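Fructose-bisphosphate aldolase (Thermus caldophilus, PDB 2FJK) is a class II fructose-bisphosphate aldolase, an enzyme of the TIM-barrel clan, and holds 1,3-dihydroxyacetonephosphate in its pocket. Local coordinates at residues 19-24 and 247-252; 34-39 and 287-292; 98-103 and 128-133; 172-177 and 205-210; 212-217 and 253-258. All coordinates share one frame; numbering follows the deposited sequence.

Contact 1 of 5, residues 19-24 and 247-252. With 13P (1,3-dihydroxyacetonephosphate), chain E.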
# COMPACT_ATOMS: atom_id res chain seq x y z
N VAL A 19 -11.17 19.74 17.14
CA VAL A 19 -10.98 18.43 16.54
C VAL A 19 -10.16 17.60 17.50
O VAL A 19 -9.13 18.04 18.00
CB VAL A 19 -10.23 18.54 15.21
CG1 VAL A 19 -9.75 17.17 14.78
CG2 VAL A 19 -11.14 19.14 14.16
N GLY A 20 -10.63 16.39 17.77
CA GLY A 20 -9.91 15.53 18.69
C GLY A 20 -8.72 14.80 18.11
O GLY A 20 -8.76 14.30 16.98
N ALA A 21 -7.63 14.77 18.87
CA ALA A 21 -6.42 14.06 18.46
C ALA A 21 -6.40 12.94 19.49
O ALA A 21 -6.53 13.19 20.69
CB ALA A 21 -5.18 14.95 18.60
N PHE A 22 -6.27 11.70 19.02
CA PHE A 22 -6.27 10.57 19.92
C PHE A 22 -5.07 9.67 19.72
O PHE A 22 -4.75 9.26 18.60
CB PHE A 22 -7.56 9.76 19.74
CG PHE A 22 -8.81 10.58 19.88
CD1 PHE A 22 -9.30 11.32 18.81
CD2 PHE A 22 -9.51 10.61 21.08
CE1 PHE A 22 -10.46 12.09 18.93
CE2 PHE A 22 -10.67 11.37 21.22
CZ PHE A 22 -11.14 12.12 20.14
N ASN A 23 -4.40 9.35 20.83
CA ASN A 23 -3.21 8.51 20.80
C ASN A 23 -3.58 7.06 20.56
O ASN A 23 -4.57 6.57 21.09
CB ASN A 23 -2.44 8.65 22.11
CG ASN A 23 -1.77 9.98 22.23
OD1 ASN A 23 -0.67 10.19 21.72
ND2 ASN A 23 -2.45 10.91 22.88
N THR A 24 -2.77 6.39 19.74
CA THR A 24 -2.99 4.99 19.40
C THR A 24 -1.67 4.27 19.52
O THR A 24 -0.62 4.85 19.27
CB THR A 24 -3.41 4.79 17.95
OG1 THR A 24 -4.39 5.77 17.59
CG2 THR A 24 -3.96 3.39 17.77
N ILE A 247 -8.84 27.23 20.81
CA ILE A 247 -8.25 25.90 20.87
C ILE A 247 -8.95 25.09 19.79
O ILE A 247 -10.15 24.83 19.88
CB ILE A 247 -8.49 25.24 22.26
CG1 ILE A 247 -7.67 25.97 23.34
CG2 ILE A 247 -8.12 23.76 22.22
CD1 ILE A 247 -6.18 25.83 23.19
N ALA A 248 -8.21 24.69 18.76
CA ALA A 248 -8.77 23.93 17.64
C ALA A 248 -8.45 22.44 17.66
O ALA A 248 -9.13 21.64 17.00
CB ALA A 248 -8.32 24.55 16.32
N LYS A 249 -7.40 22.06 18.39
CA LYS A 249 -6.98 20.67 18.48
C LYS A 249 -6.80 20.26 19.94
O LYS A 249 -6.07 20.91 20.70
CB LYS A 249 -5.67 20.45 17.73
CG LYS A 249 -4.98 19.15 18.08
CD LYS A 249 -3.68 18.97 17.31
CE LYS A 249 -2.94 17.73 17.79
NZ LYS A 249 -1.80 17.41 16.90
N ILE A 250 -7.44 19.16 20.31
CA ILE A 250 -7.38 18.68 21.68
C ILE A 250 -6.90 17.23 21.74
O ILE A 250 -7.50 16.33 21.14
CB ILE A 250 -8.75 18.79 22.35
CG1 ILE A 250 -9.33 20.18 22.08
CG2 ILE A 250 -8.63 18.57 23.84
CD1 ILE A 250 -10.74 20.35 22.55
N ASN A 251 -5.82 17.01 22.48
CA ASN A 251 -5.25 15.68 22.62
C ASN A 251 -5.83 14.91 23.80
O ASN A 251 -5.98 15.45 24.90
CB ASN A 251 -3.74 15.79 22.78
CG ASN A 251 -3.00 15.66 21.46
OD1 ASN A 251 -2.45 14.60 21.14
ND2 ASN A 251 -2.98 16.74 20.68
N THR A 252 -6.13 13.63 23.57
CA THR A 252 -6.68 12.74 24.60
C THR A 252 -5.94 11.40 24.55
O THR A 252 -5.91 10.75 23.50
CB THR A 252 -8.17 12.45 24.37
OG1 THR A 252 -8.89 13.68 24.28
CG2 THR A 252 -8.74 11.62 25.53
P 13P E . -3.33 13.04 28.54
O1P 13P E . -2.40 12.10 29.45
O2P 13P E . -3.96 14.12 29.51
O3P 13P E . -4.46 12.17 27.90
O1 13P E . -2.41 13.70 27.40
C1 13P E . -2.98 13.94 26.12
C2 13P E . -1.98 14.81 25.39
O2 13P E . -1.57 15.84 25.93
C3 13P E . -1.47 14.43 24.00
O3 13P E . -0.46 15.33 23.58

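Contact 2 of 5, residues 34-39 and 287-292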
# COMPACT_ATOMS: atom_id res chain seq x y z
N LEU A 34 -11.07 5.54 14.67
CA LEU A 34 -11.59 5.77 13.32
C LEU A 34 -13.07 5.44 13.15
O LEU A 34 -13.77 6.11 12.38
CB LEU A 34 -10.77 4.97 12.29
CG LEU A 34 -9.35 5.48 12.01
CD1 LEU A 34 -8.73 4.66 10.89
CD2 LEU A 34 -9.40 6.95 11.62
N GLU A 35 -13.54 4.41 13.83
CA GLU A 35 -14.95 4.04 13.73
C GLU A 35 -15.76 5.14 14.39
O GLU A 35 -16.80 5.56 13.87
CB GLU A 35 -15.21 2.71 14.41
CG GLU A 35 -14.69 1.52 13.64
CD GLU A 35 -14.88 0.23 14.40
OE1 GLU A 35 -15.94 0.07 15.03
OE2 GLU A 35 -13.98 -0.63 14.36
N ALA A 36 -15.29 5.59 15.55
CA ALA A 36 -15.96 6.67 16.27
C ALA A 36 -16.02 7.86 15.32
O ALA A 36 -17.01 8.58 15.28
CB ALA A 36 -15.17 7.03 17.53
N ALA A 37 -14.96 8.06 14.54
CA ALA A 37 -14.92 9.16 13.58
C ALA A 37 -15.94 8.97 12.44
O ALA A 37 -16.60 9.92 12.04
CB ALA A 37 -13.52 9.30 13.01
N GLU A 38 -16.05 7.75 11.91
CA GLU A 38 -17.01 7.49 10.82
C GLU A 38 -18.39 7.78 11.40
O GLU A 38 -19.18 8.50 10.80
CB GLU A 38 -16.91 6.04 10.33
CG GLU A 38 -15.57 5.68 9.70
CD GLU A 38 -15.27 6.49 8.44
OE1 GLU A 38 -15.77 7.63 8.33
OE2 GLU A 38 -14.51 6.00 7.58
N GLU A 39 -18.68 7.20 12.56
CA GLU A 39 -19.94 7.50 13.22
C GLU A 39 -19.69 8.96 13.62
O GLU A 39 -18.53 9.39 13.69
CB GLU A 39 -20.11 6.64 14.47
CG GLU A 39 -20.34 5.17 14.19
CD GLU A 39 -20.56 4.35 15.45
OE1 GLU A 39 -21.25 4.83 16.37
OE2 GLU A 39 -20.05 3.21 15.51
N ALA A 287 -15.04 0.17 24.61
CA ALA A 287 -15.12 1.24 25.60
C ALA A 287 -14.31 2.45 25.13
O ALA A 287 -14.65 3.59 25.45
CB ALA A 287 -14.60 0.78 26.96
N VAL A 288 -13.24 2.20 24.38
CA VAL A 288 -12.42 3.30 23.89
C VAL A 288 -13.20 4.08 22.85
O VAL A 288 -13.18 5.31 22.82
CB VAL A 288 -11.11 2.81 23.26
CG1 VAL A 288 -10.43 3.96 22.51
CG2 VAL A 288 -10.17 2.28 24.35
N LYS A 289 -13.88 3.34 21.98
CA LYS A 289 -14.68 3.95 20.92
C LYS A 289 -15.73 4.87 21.53
O LYS A 289 -15.94 5.99 21.05
CB LYS A 289 -15.36 2.86 20.09
CG LYS A 289 -16.22 3.35 18.96
CD LYS A 289 -16.81 2.14 18.23
CE LYS A 289 -17.90 2.55 17.25
NZ LYS A 289 -18.36 1.36 16.48
N GLU A 290 -16.38 4.40 22.59
CA GLU A 290 -17.41 5.20 23.24
C GLU A 290 -16.81 6.45 23.86
O GLU A 290 -17.43 7.52 23.86
CB GLU A 290 -18.14 4.38 24.31
CG GLU A 290 -18.96 3.23 23.72
CD GLU A 290 -19.90 3.69 22.62
OE1 GLU A 290 -20.77 4.55 22.88
OE2 GLU A 290 -19.78 3.19 21.48
N VAL A 291 -15.59 6.33 24.39
CA VAL A 291 -14.93 7.47 24.99
C VAL A 291 -14.66 8.49 23.91
O VAL A 291 -14.94 9.68 24.07
CB VAL A 291 -13.58 7.08 25.65
CG1 VAL A 291 -12.76 8.34 25.96
CG2 VAL A 291 -13.83 6.29 26.92
N VAL A 292 -14.11 8.02 22.79
CA VAL A 292 -13.80 8.92 21.69
C VAL A 292 -15.05 9.67 21.22
O VAL A 292 -15.00 10.89 21.00
CB VAL A 292 -13.19 8.17 20.49
CG1 VAL A 292 -12.97 9.14 19.32
CG2 VAL A 292 -11.87 7.51 20.91

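Contact 3 of 5, residues 98-103 and 128-133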
# COMPACT_ATOMS: atom_id res chain seq x y z
N SER A 98 1.63 15.40 9.59
CA SER A 98 1.91 16.52 10.49
C SER A 98 2.86 16.04 11.58
O SER A 98 2.65 14.99 12.20
CB SER A 98 0.62 17.02 11.13
OG SER A 98 -0.52 16.66 10.36
N VAL A 99 3.91 16.82 11.81
CA VAL A 99 4.88 16.47 12.83
C VAL A 99 4.97 17.54 13.88
O VAL A 99 4.51 18.68 13.69
CB VAL A 99 6.28 16.27 12.24
CG1 VAL A 99 6.26 15.14 11.23
CG2 VAL A 99 6.77 17.58 11.62
N MSE A 100 5.58 17.18 15.00
CA MSE A 100 5.72 18.09 16.11
C MSE A 100 7.03 17.86 16.82
O MSE A 100 7.39 16.72 17.15
CB MSE A 100 4.58 17.89 17.08
CG MSE A 100 4.60 18.83 18.24
SE MSE A 100 3.33 18.24 19.53
CE MSE A 100 1.87 17.78 18.35
N ILE A 101 7.75 18.94 17.06
CA ILE A 101 9.01 18.87 17.76
C ILE A 101 8.76 19.58 19.08
O ILE A 101 8.18 20.67 19.12
CB ILE A 101 10.12 19.59 16.96
CG1 ILE A 101 11.42 19.58 17.75
CG2 ILE A 101 9.69 21.01 16.62
CD1 ILE A 101 12.01 18.20 17.96
N ASP A 102 9.18 18.95 20.17
CA ASP A 102 9.00 19.56 21.48
C ASP A 102 10.32 20.03 22.07
O ASP A 102 11.13 19.23 22.55
CB ASP A 102 8.31 18.58 22.44
CG ASP A 102 8.17 19.15 23.84
OD1 ASP A 102 8.02 20.38 23.99
OD2 ASP A 102 8.19 18.35 24.80
N LYS A 103 10.55 21.34 22.00
CA LYS A 103 11.76 21.95 22.54
C LYS A 103 11.31 23.09 23.45
O LYS A 103 11.96 24.13 23.53
CB LYS A 103 12.63 22.49 21.41
CG LYS A 103 13.19 21.40 20.50
CD LYS A 103 14.20 20.53 21.24
CE LYS A 103 14.75 19.44 20.33
NZ LYS A 103 15.80 18.63 21.01
N THR A 128 2.66 19.36 7.66
CA THR A 128 2.51 20.49 8.57
C THR A 128 3.27 20.28 9.88
O THR A 128 3.63 19.16 10.24
CB THR A 128 1.04 20.80 8.89
OG1 THR A 128 0.39 19.62 9.38
CG2 THR A 128 0.32 21.33 7.65
N VAL A 129 3.49 21.37 10.60
CA VAL A 129 4.24 21.30 11.84
C VAL A 129 3.58 21.99 13.02
O VAL A 129 3.09 23.12 12.91
CB VAL A 129 5.63 21.94 11.66
CG1 VAL A 129 6.36 22.03 12.99
CG2 VAL A 129 6.44 21.13 10.68
N GLU A 130 3.55 21.29 14.15
CA GLU A 130 3.00 21.85 15.37
C GLU A 130 4.21 22.12 16.25
O GLU A 130 5.18 21.36 16.24
CB GLU A 130 2.08 20.85 16.09
CG GLU A 130 1.41 21.47 17.31
CD GLU A 130 0.59 20.48 18.11
OE1 GLU A 130 -0.25 19.77 17.52
OE2 GLU A 130 0.79 20.42 19.34
N ALA A 131 4.17 23.21 17.01
CA ALA A 131 5.27 23.54 17.90
C ALA A 131 4.69 24.02 19.21
O ALA A 131 3.57 24.51 19.26
CB ALA A 131 6.14 24.62 17.28
N GLU A 132 5.44 23.87 20.29
CA GLU A 132 4.93 24.33 21.57
C GLU A 132 5.86 25.30 22.28
O GLU A 132 7.08 25.18 22.24
CB GLU A 132 4.60 23.14 22.48
CG GLU A 132 5.75 22.19 22.77
CD GLU A 132 5.26 20.89 23.41
OE1 GLU A 132 4.55 20.94 24.45
OE2 GLU A 132 5.59 19.81 22.86
N LEU A 133 5.24 26.28 22.93
CA LEU A 133 5.94 27.31 23.69
C LEU A 133 5.35 27.27 25.09
O LEU A 133 4.13 27.35 25.27
CB LEU A 133 5.70 28.68 23.06
CG LEU A 133 6.47 29.86 23.64
CD1 LEU A 133 7.99 29.60 23.58
CD2 LEU A 133 6.09 31.11 22.85
O HOH W 1 5.68 19.02 26.10

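Contact 4 of 5, residues 172-177 and 205-210. With 13P (1,3-dihydroxyacetonephosphate), chain E.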
# COMPACT_ATOMS: atom_id res chain seq x y z
N VAL A 172 -0.29 25.40 23.30
CA VAL A 172 -0.08 26.37 24.37
C VAL A 172 -0.14 25.79 25.78
O VAL A 172 -0.80 24.78 26.03
CB VAL A 172 -1.10 27.53 24.27
CG1 VAL A 172 -1.00 28.17 22.89
CG2 VAL A 172 -2.51 27.02 24.54
N ALA A 173 0.56 26.46 26.69
CA ALA A 173 0.61 26.05 28.10
C ALA A 173 -0.27 26.98 28.93
O ALA A 173 0.09 28.13 29.18
CB ALA A 173 2.05 26.11 28.61
N ILE A 174 -1.43 26.49 29.36
CA ILE A 174 -2.33 27.32 30.13
C ILE A 174 -2.92 26.65 31.36
O ILE A 174 -3.99 27.04 31.83
CB ILE A 174 -3.49 27.81 29.27
CG1 ILE A 174 -4.28 26.60 28.72
CG2 ILE A 174 -2.96 28.67 28.14
CD1 ILE A 174 -5.47 26.99 27.86
N GLY A 175 -2.22 25.64 31.88
CA GLY A 175 -2.70 24.96 33.06
C GLY A 175 -2.93 23.47 32.95
O GLY A 175 -3.24 22.85 33.97
N THR A 176 -2.80 22.90 31.75
CA THR A 176 -2.99 21.45 31.57
C THR A 176 -1.67 20.70 31.71
O THR A 176 -0.59 21.30 31.64
CB THR A 176 -3.56 21.11 30.17
OG1 THR A 176 -2.59 21.46 29.18
CG2 THR A 176 -4.84 21.88 29.91
N SER A 177 -1.75 19.38 31.90
CA SER A 177 -0.58 18.53 32.03
C SER A 177 -1.00 17.08 31.83
O SER A 177 -2.15 16.73 32.08
CB SER A 177 0.07 18.73 33.41
OG SER A 177 -0.69 18.12 34.45
N LEU A 205 -4.82 26.80 17.53
CA LEU A 205 -4.19 26.49 18.80
C LEU A 205 -4.39 25.05 19.21
O LEU A 205 -5.40 24.44 18.86
CB LEU A 205 -4.72 27.41 19.91
CG LEU A 205 -4.52 28.91 19.70
CD1 LEU A 205 -5.10 29.69 20.87
CD2 LEU A 205 -3.04 29.23 19.52
N VAL A 206 -3.44 24.52 19.98
CA VAL A 206 -3.49 23.13 20.42
C VAL A 206 -3.40 22.94 21.92
O VAL A 206 -2.57 23.56 22.59
CB VAL A 206 -2.35 22.34 19.77
CG1 VAL A 206 -2.55 20.84 20.01
CG2 VAL A 206 -2.29 22.66 18.29
N LEU A 207 -4.25 22.07 22.45
CA LEU A 207 -4.29 21.80 23.88
C LEU A 207 -3.97 20.35 24.22
O LEU A 207 -4.74 19.45 23.92
CB LEU A 207 -5.69 22.14 24.42
CG LEU A 207 -5.88 22.14 25.93
CD1 LEU A 207 -4.99 23.20 26.56
CD2 LEU A 207 -7.35 22.41 26.26
N HIS A 208 -2.81 20.12 24.83
CA HIS A 208 -2.41 18.78 25.23
C HIS A 208 -2.77 18.52 26.68
O HIS A 208 -3.27 19.41 27.36
CB HIS A 208 -0.91 18.56 25.03
CG HIS A 208 -0.51 18.45 23.60
ND1 HIS A 208 -0.23 19.55 22.82
CD2 HIS A 208 -0.38 17.37 22.79
CE1 HIS A 208 0.06 19.16 21.59
NE2 HIS A 208 -0.03 17.84 21.54
N GLY A 209 -2.51 17.30 27.14
CA GLY A 209 -2.81 16.93 28.51
C GLY A 209 -4.23 17.34 28.86
O GLY A 209 -4.49 17.85 29.95
N ALA A 210 -5.15 17.09 27.93
CA ALA A 210 -6.53 17.49 28.13
C ALA A 210 -7.52 16.41 28.53
O ALA A 210 -8.73 16.63 28.43
CB ALA A 210 -7.03 18.22 26.89
P 13P E . -3.33 13.04 28.54
O1P 13P E . -2.40 12.10 29.45
O2P 13P E . -3.96 14.12 29.51
O3P 13P E . -4.46 12.17 27.90
O1 13P E . -2.41 13.70 27.40
C1 13P E . -2.98 13.94 26.12
C2 13P E . -1.98 14.81 25.39
O2 13P E . -1.57 15.84 25.93
C3 13P E . -1.47 14.43 24.00
O3 13P E . -0.46 15.33 23.58
O HOH W 2 -1.10 22.29 24.82

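Contact 5 of 5, residues 212-217 and 253-258. With 13P (1,3-dihydroxyacetonephosphate), chain E.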
# COMPACT_ATOMS: atom_id res chain seq x y z
N ALA A 212 -10.09 14.10 30.59
CA ALA A 212 -11.08 14.47 31.60
C ALA A 212 -10.95 13.58 32.84
O ALA A 212 -11.33 13.97 33.94
CB ALA A 212 -12.50 14.37 31.01
N VAL A 213 -10.42 12.38 32.64
CA VAL A 213 -10.24 11.44 33.73
C VAL A 213 -11.51 11.39 34.59
O VAL A 213 -11.47 11.62 35.80
CB VAL A 213 -9.04 11.86 34.60
CG1 VAL A 213 -8.52 10.66 35.38
CG2 VAL A 213 -7.94 12.47 33.72
N PRO A 214 -12.67 11.08 33.96
CA PRO A 214 -13.97 11.00 34.63
C PRO A 214 -13.99 10.12 35.87
O PRO A 214 -13.43 9.02 35.87
CB PRO A 214 -14.90 10.48 33.53
CG PRO A 214 -13.97 9.70 32.63
CD PRO A 214 -12.77 10.61 32.57
N GLN A 215 -14.64 10.62 36.91
CA GLN A 215 -14.73 9.93 38.19
C GLN A 215 -15.29 8.52 38.04
O GLN A 215 -14.73 7.56 38.57
CB GLN A 215 -15.58 10.74 39.17
CG GLN A 215 -15.63 10.19 40.59
CD GLN A 215 -14.24 9.93 41.17
OE1 GLN A 215 -13.35 10.77 41.08
NE2 GLN A 215 -14.08 8.76 41.78
N GLU A 216 -16.41 8.40 37.32
CA GLU A 216 -17.02 7.10 37.12
C GLU A 216 -16.00 6.12 36.54
O GLU A 216 -15.96 4.95 36.94
CB GLU A 216 -18.24 7.21 36.19
CG GLU A 216 -18.25 8.44 35.27
CD GLU A 216 -18.51 9.75 36.02
OE1 GLU A 216 -19.55 9.84 36.70
OE2 GLU A 216 -17.67 10.68 35.92
N LEU A 217 -15.18 6.59 35.61
CA LEU A 217 -14.15 5.76 35.00
C LEU A 217 -13.14 5.36 36.07
O LEU A 217 -12.78 4.18 36.19
CB LEU A 217 -13.45 6.52 33.86
CG LEU A 217 -12.21 5.88 33.22
CD1 LEU A 217 -12.44 4.41 32.93
CD2 LEU A 217 -11.85 6.63 31.95
N ASP A 253 -5.37 10.99 25.68
CA ASP A 253 -4.62 9.75 25.74
C ASP A 253 -4.98 8.94 26.99
O ASP A 253 -5.47 7.82 26.89
CB ASP A 253 -3.12 10.07 25.71
CG ASP A 253 -2.25 8.84 25.70
OD1 ASP A 253 -2.78 7.72 25.60
OD2 ASP A 253 -1.01 9.00 25.79
N THR A 254 -4.73 9.51 28.16
CA THR A 254 -5.04 8.87 29.44
C THR A 254 -6.46 8.28 29.51
O THR A 254 -6.64 7.14 29.92
CB THR A 254 -4.88 9.86 30.62
OG1 THR A 254 -3.50 10.22 30.77
CG2 THR A 254 -5.39 9.25 31.91
N ASP A 255 -7.46 9.07 29.11
CA ASP A 255 -8.84 8.60 29.16
C ASP A 255 -9.02 7.27 28.43
O ASP A 255 -9.71 6.38 28.92
CB ASP A 255 -9.80 9.64 28.56
CG ASP A 255 -9.99 10.88 29.44
OD1 ASP A 255 -9.77 10.79 30.67
OD2 ASP A 255 -10.37 11.94 28.91
N LEU A 256 -8.39 7.14 27.27
CA LEU A 256 -8.48 5.93 26.46
C LEU A 256 -7.79 4.75 27.11
O LEU A 256 -8.35 3.65 27.15
CB LEU A 256 -7.88 6.16 25.08
CG LEU A 256 -8.31 7.43 24.36
CD1 LEU A 256 -7.77 7.39 22.94
CD2 LEU A 256 -9.82 7.56 24.35
N ARG A 257 -6.58 4.96 27.61
CA ARG A 257 -5.83 3.89 28.27
C ARG A 257 -6.63 3.36 29.44
O ARG A 257 -6.77 2.15 29.59
CB ARG A 257 -4.49 4.40 28.81
CG ARG A 257 -3.50 4.88 27.79
CD ARG A 257 -2.18 5.21 28.50
NE ARG A 257 -1.27 5.98 27.66
CZ ARG A 257 0.01 6.19 27.94
NH1 ARG A 257 0.55 5.69 29.05
NH2 ARG A 257 0.77 6.91 27.11
N LEU A 258 -7.12 4.27 30.27
CA LEU A 258 -7.92 3.91 31.45
C LEU A 258 -9.15 3.10 31.08
O LEU A 258 -9.41 2.05 31.65
CB LEU A 258 -8.37 5.16 32.21
CG LEU A 258 -7.78 5.42 33.59
CD1 LEU A 258 -8.61 6.51 34.27
CD2 LEU A 258 -7.79 4.14 34.43
P 13P E . -3.33 13.04 28.54
O1P 13P E . -2.40 12.10 29.45
O2P 13P E . -3.96 14.12 29.51
O3P 13P E . -4.46 12.17 27.90
O1 13P E . -2.41 13.70 27.40
C1 13P E . -2.98 13.94 26.12
C2 13P E . -1.98 14.81 25.39
O2 13P E . -1.57 15.84 25.93
C3 13P E . -1.47 14.43 24.00
O3 13P E . -0.46 15.33 23.58

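Contact 1 of 5, residues 19-24 and 247-252
The methyl of Ala21 touches two side chains of the neighbouring strand, its CB 3.5 Å from ND2 of Asn251 and 3.7 Å from CE of Lys249. Strands 19-23 and 247-252 are parallel staves of the TIM barrel, their short axes turned 28° against each other. Ala21, Lys249 and Asn251 share one face of the sheet. On it, Asn251 lies against C3 of 1,3-dihydroxyacetonephosphate, with modelled approaches too short to interpret closely. Asn23, from the other strand, brings its ND2 near the same carbon.

Lys249 crosses the face it shares with Ala21 as an extended chain, CG anti to the backbone N (chi1 165°), which carries CE past Ala21 and NZ onward to a salt bridge with Glu130 and a hydrogen bond with His78. The opposite face bears Phe22 and Thr252 side by side, pointing the same way: CD2 of the ring approaches CB of Thr252 at 4.0 Å, obliquely. Both side chains also meet helix 277-299, where Arg295 donates to OG1 of Thr252.

Behind these side chains stands the backbone ladder that sets their pairing. Val19 N donates to Ala248 O at 2.8 Å, and Ile250 N returns to Val19 O at 3.1 Å. Ala21 N then reaches Ile250 O at 2.8 Å, while Thr252 N meets Ala21 O at 2.9 Å. The ladder closes with a weak bond, Asn23 N to Thr252 O, 3.4 Å long.

Contact 2 of 5, residues 34-39 and 287-292
The carboxylates of Glu35 and Glu39 both turn an oxygen to the ammonium of Lys289. OE1 of Glu35 takes the NZ of Lys289 at 3.1 Å on its anti lone pair, the one facing away from the other oxygen. Glu39 OE2 also pairs with NZ in a salt bridge whose hydrogen bond is weak, but this oxygen crowds CE of the lysine in the model and its place is doubtful. Both glutamate side chains cross the lysine at about a right angle.

Lys289 can reach them because its chain is extended from the start, CG anti to the backbone N (chi1 179°). Along the way CG passes CB of Ala36 at 4.1 Å, and CE passes CB of Glu35 at 3.9 Å. The two segments belong to helices 27-38 and 277-299, which pack side by side in the helical layer outside the barrel, their short axes 8.6 Å apart at 46°.

Beneath these charges the packing is apolar. Ala36, pointing toward the other helix, sets CB 3.5 Å from CG1 of Val292, and its methyl also touches Met296. On its far side helix 27-38 rests on strand 44-47, with Leu34 on Val44 and Leu46.

Contact 3 of 5, residues 98-103 and 128-133
Val99 O receives two groups from the partner strand: the N-H of Glu130 at 2.8 Å, and the CA-H of Val129, CA lying 3.2 Å away. One step back, Val99 N donates to Thr128 O at 2.8 Å. Parallel strands 98-101 and 128-133 are the two strands of a beta-alpha-beta unit, joined through helix 108-124, and are neighbours in the barrel wall.

Val99 and Val129 point to the helix side, where their CG2 methyls meet at 3.7 Å. Helix 85-93 covers Val99, and Ala122 of helix 108-124 covers Val129. Met100, present as selenomethionine, and Glu130 lie alongside each other on the other face. Glu130 is extended, CG anti to the backbone N (chi1 -175°), and its OE1 goes on to a salt bridge with Lys249. The methyl of Met100 is modelled too close to that carboxylate for its position to be trusted.

Farther along, the carboxylates of Asp102 and Glu132 come together with their planes 32° apart. Their direct approach is doubtfully short, and Ser104 holds OD1 of Asp102. A single water spans the pair, donating to Asp102 OD2 at 2.9 Å and to Glu132 OE1 at 2.8 Å.

Contact 4 of 5, residues 172-177 and 205-210
Thr176 meets residues 207-209 with every atom of its side chain. CB sits over two carbonyl oxygens, 3.3 Å from His208 O and 3.4 Å from Gly209 O. OG1 lies between the backbone N and the carbonyl carbon (chi1 66°), which turns the hydroxyl to His208 O; it donates there at 2.8 Å, coming from 38° above the carbonyl plane. The remaining branch, CG2, packs on CD1 of Leu207 at 3.6 Å, a methyl that Ile174 CD1 touches too.

At the other end, in the barrel wall, one backbone bond joins the segments, Val172 N donating to Val206 O at 3.0 Å. Beyond it they part, and one water bridges them: it donates to Val172 O and Val206 O and accepts the N-H of His208 at 2.8 Å. This water and Thr176 hold the backbone of His208; its ring turns an edge to 1,3-dihydroxyacetonephosphate, and NE2 is weakly hydrogen-bonded to Asp80. The closest ligand distances there are implausibly short, so the exact fit is doubtful.

Gly209 follows with positive phi, and a CB here would run into the carbonyl carbon of Ser177. Ser177 O and Gly209 O lie 3.4 Å apart, both acceptors. Lys182 NZ, which also binds the ligand, bonds the first and, weakly, the second, and its charge would probably ease their repulsion.

Contact 5 of 5, residues 212-217 and 253-258
Val213 adopts a left-handed backbone (phi 45°, psi 57°) just ahead of helix 215-223, and this turn lays its N-H and that of Ala212 against Asp255, in the first turn of helix 254-270. The carboxylate grips both: Ala212 N donates to OD2 at 2.8 Å and Val213 N to OD1 at 2.6 Å, each on a syn lone pair. Asp255 reaches over because CG stands anti to its own carbonyl carbon (chi1 -72°). The ring of Pro214 closes on the same group, CD lying 3.6 Å from OD1.

Both helices follow barrel strands at the pocket end, and helix 254-270 begins at the phosphate of 1,3-dihydroxyacetonephosphate. The backbone N atoms of Asp253 and Thr254 each donate to O3P at 2.7 Å, and Thr254 OG1 donates to O1P at 2.5 Å; the partial positive charge of the helix N-terminus would probably favour the phosphate there.

Away from the ligand the helices meet through leucines. Leu217 places CD2 3.7 Å from Asp255 O and 3.8 Å from Leu258 CB. On the other flank Arg257 grips Asp253 side-on, NE to OD1 and NH2 to OD2, while its NH1 makes a salt bridge with Asp276 of a second subunit.

In the fold
Contact 1 lies near the centre of the chain, and strand 247-252 is flanked in the same sheet by strand 205-207 of contact 4. The charged end of Lys249 ties contact 1 to contact 3, its NZ 2.9 Å from Glu130 OE1. Contacts 1, 4 and 5 all touch 1,3-dihydroxyacetonephosphate: Asn251 and His208 lie by the C3 end, while contact 5 hydrogen-bonds the phosphate. Contact 3 stands farther off, the Met100 side chain about 6 Å from the ligand. Contact 2 belongs to the outer helices and meets contact 1 where Phe22 CZ packs on Val292 CG1 at 3.6 Å, and contact 5 through Leu256. Contacts 2 and 3 lie on opposite sides of the chain's centre, their own centres about 26 Å apart.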